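Side-chain contact in uncharacterized protein YbaA (Shigella flexneri, PDB 2OKQ), which is of unknown function but adopts a ferredoxin-like alpha/beta fold, pairs with a second copy of itself and binds sodium in the crystal: residues P52-F57 with S93-P98. Sequence-based numbering, arbitrary orientation.
Sequences PLFKEF and SWIEYP
Glu-96 OE2 is gripped by three groups: the indole N-H of Trp-94, Arg-61 of its own chain and Arg-61 of the second subunit. The Trp-94 NE1 to Glu-96 OE2 bond measures 3.0 Å and is nearly straight at 167°. It lies almost in the indole plane and uses the lone pair of OE2 that points away from OE1, so it helps to fix the rotation of the carboxylate. The two arginines probably keep this buried acid ionised.

Ile-95 and Tyr-97 turn to the other face of the strand, where an apolar contact meets the last turn of helix 40-56. Phe-54 presents a ring face to Ile-95, whose CD1 methyl sits 3.5 Å from the ring centroid, only 7° off the normal: a well-centred CH-pi contact. Ile-95 suits this place because its CG1 branch, extended at chi2 175°, reaches out from the strand and sets one methyl almost equally distant from all six ring carbons. Tyr-97 crosses Phe-54 at a slant, and Tyr-97 OH lies 3.3 Å from Phe-54 CD1. The length of the phenol carries this polar tip to the aromatic carbons although the CA-CB bond of Tyr-97 does not itself point at the helix.

Helix 100-111 packs against both aromatic rings, Met-110 on Phe-54 and Ala-106 on Tyr-97, while Ile-62 of strand 61-67 also touches Phe-54. The contact packs the end of helix 40-56 on the antiparallel sheet (strand order 2-3-1-4) of a ferredoxin-like fold, whereas Trp-94 stacks on Trp-94 of the second subunit at the opposite face.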
loop_
_atom_site.group_PDB
_atom_site.type_symbol
_atom_site.label_atom_id
_atom_site.label_comp_id
_atom_site.label_asym_id
_atom_site.label_seq_id
_atom_site.Cartn_x
_atom_site.Cartn_y
_atom_site.Cartn_z
ATOM N N PRO A 52 -15.037 -8.365 2.354
ATOM C CA PRO A 52 -15.423 -9.676 2.912
ATOM C C PRO A 52 -15.284 -10.849 1.921
ATOM O O PRO A 52 -15.042 -11.981 2.348
ATOM C CB PRO A 52 -16.899 -9.482 3.301
ATOM C CG PRO A 52 -17.361 -8.299 2.528
ATOM C CD PRO A 52 -16.152 -7.401 2.409
ATOM N N LEU A 53 -15.401 -10.573 0.627
ATOM C CA LEU A 53 -15.213 -11.610 -0.396
ATOM C C LEU A 53 -13.759 -12.052 -0.432
ATOM O O LEU A 53 -13.465 -13.236 -0.397
ATOM C CB LEU A 53 -15.688 -11.146 -1.775
ATOM C CG LEU A 53 -17.196 -10.889 -1.906
ATOM C CD1 LEU A 53 -17.524 -10.456 -3.307
ATOM C CD2 LEU A 53 -17.997 -12.130 -1.527
ATOM N N PHE A 54 -12.845 -11.089 -0.462
ATOM C CA PHE A 54 -11.420 -11.434 -0.427
ATOM C C PHE A 54 -11.086 -12.243 0.816
ATOM O O PHE A 54 -10.310 -13.188 0.754
ATOM C CB PHE A 54 -10.562 -10.164 -0.463
ATOM C CG PHE A 54 -10.295 -9.642 -1.843
ATOM C CD1 PHE A 54 -9.483 -10.351 -2.726
ATOM C CD2 PHE A 54 -10.802 -8.422 -2.244
ATOM C CE1 PHE A 54 -9.206 -9.857 -4.008
ATOM C CE2 PHE A 54 -10.528 -7.915 -3.521
ATOM C CZ PHE A 54 -9.739 -8.641 -4.405
ATOM N N LYS A 55 -11.657 -11.869 1.957
ATOM C CA LYS A 55 -11.370 -12.608 3.193
ATOM C C LYS A 55 -11.869 -14.047 3.109
ATOM O O LYS A 55 -11.202 -14.961 3.576
ATOM C CB LYS A 55 -12.009 -11.916 4.402
ATOM C CG LYS A 55 -11.500 -10.492 4.674
ATOM C CD LYS A 55 -10.416 -10.448 5.734
ATOM C CE LYS A 55 -11.030 -10.415 7.132
ATOM N NZ LYS A 55 -10.111 -9.824 8.137
ATOM N N GLU A 56 -13.044 -14.222 2.511
ATOM C CA GLU A 56 -13.621 -15.548 2.301
ATOM C C GLU A 56 -12.658 -16.433 1.505
ATOM O O GLU A 56 -12.526 -17.634 1.764
ATOM C CB GLU A 56 -14.965 -15.400 1.578
ATOM C CG GLU A 56 -15.632 -16.702 1.189
ATOM C CD GLU A 56 -16.888 -16.479 0.364
ATOM O OE1 GLU A 56 -17.674 -15.576 0.702
ATOM O OE2 GLU A 56 -17.081 -17.203 -0.638
ATOM N N PHE A 57 -11.966 -15.821 0.557
ATOM C CA PHE A 57 -11.059 -16.540 -0.328
ATOM C C PHE A 57 -9.634 -16.665 0.220
ATOM O O PHE A 57 -8.759 -17.211 -0.446
ATOM C CB PHE A 57 -11.059 -15.886 -1.710
ATOM C CG PHE A 57 -12.413 -15.880 -2.387
ATOM C CD1 PHE A 57 -13.336 -16.900 -2.162
ATOM C CD2 PHE A 57 -12.747 -14.866 -3.263
ATOM C CE1 PHE A 57 -14.586 -16.892 -2.793
ATOM C CE2 PHE A 57 -13.986 -14.856 -3.905
ATOM C CZ PHE A 57 -14.899 -15.867 -3.662
ATOM N N SER A 93 -3.537 1.174 -1.533
ATOM C CA SER A 93 -4.273 0.044 -0.981
ATOM C C SER A 93 -3.478 -1.251 -1.105
ATOM O O SER A 93 -2.595 -1.369 -1.968
ATOM C CB SER A 93 -5.598 -0.138 -1.734
ATOM O OG SER A 93 -6.428 1.005 -1.624
ATOM N N TRP A 94 -3.829 -2.225 -0.268
ATOM C CA TRP A 94 -3.195 -3.519 -0.358
ATOM C C TRP A 94 -4.068 -4.591 0.272
ATOM O O TRP A 94 -5.020 -4.302 1.033
ATOM C CB TRP A 94 -1.810 -3.519 0.285
ATOM C CG TRP A 94 -1.816 -3.468 1.786
ATOM C CD1 TRP A 94 -1.821 -4.533 2.637
ATOM C CD2 TRP A 94 -1.785 -2.293 2.608
ATOM N NE1 TRP A 94 -1.831 -4.098 3.936
ATOM C CE2 TRP A 94 -1.784 -2.723 3.945
ATOM C CE3 TRP A 94 -1.747 -0.912 2.335
ATOM C CZ2 TRP A 94 -1.765 -1.822 5.037
ATOM C CZ3 TRP A 94 -1.729 -0.007 3.434
ATOM C CH2 TRP A 94 -1.729 -0.473 4.756
ATOM N N ILE A 95 -3.737 -5.827 -0.082
ATOM C CA ILE A 95 -4.398 -6.998 0.500
ATOM C C ILE A 95 -3.301 -7.956 0.961
ATOM O O ILE A 95 -2.377 -8.262 0.200
ATOM C CB ILE A 95 -5.315 -7.664 -0.540
ATOM C CG1 ILE A 95 -6.348 -6.669 -1.096
ATOM C CG2 ILE A 95 -5.975 -8.927 0.077
ATOM C CD1 ILE A 95 -7.195 -7.210 -2.202
ATOM N N GLU A 96 -3.387 -8.396 2.215
ATOM C CA GLU A 96 -2.390 -9.251 2.822
ATOM C C GLU A 96 -2.819 -10.700 2.695
ATOM O O GLU A 96 -4.000 -10.995 2.877
ATOM C CB GLU A 96 -2.254 -8.900 4.296
ATOM C CG GLU A 96 -1.789 -7.418 4.492
ATOM C CD GLU A 96 -1.414 -7.077 5.918
ATOM O OE1 GLU A 96 -1.010 -7.978 6.691
ATOM O OE2 GLU A 96 -1.501 -5.869 6.285
ATOM N N TYR A 97 -1.856 -11.570 2.404
ATOM C CA TYR A 97 -2.102 -13.013 2.201
ATOM C C TYR A 97 -1.054 -13.827 2.951
ATOM O O TYR A 97 0.078 -13.354 3.160
ATOM C CB TYR A 97 -2.008 -13.352 0.697
ATOM C CG TYR A 97 -3.174 -12.828 -0.123
ATOM C CD1 TYR A 97 -4.418 -13.448 -0.070
ATOM C CD2 TYR A 97 -3.019 -11.708 -0.952
ATOM C CE1 TYR A 97 -5.502 -12.978 -0.827
ATOM C CE2 TYR A 97 -4.080 -11.233 -1.730
ATOM C CZ TYR A 97 -5.331 -11.879 -1.639
ATOM O OH TYR A 97 -6.394 -11.425 -2.358
ATOM N N PRO A 98 -1.400 -15.075 3.336
ATOM C CA PRO A 98 -0.444 -15.929 4.023
ATOM C C PRO A 98 0.648 -16.485 3.109
ATOM O O PRO A 98 1.654 -16.947 3.606
ATOM C CB PRO A 98 -1.326 -17.062 4.587
ATOM C CG PRO A 98 -2.473 -17.153 3.647
ATOM C CD PRO A 98 -2.709 -15.736 3.148
#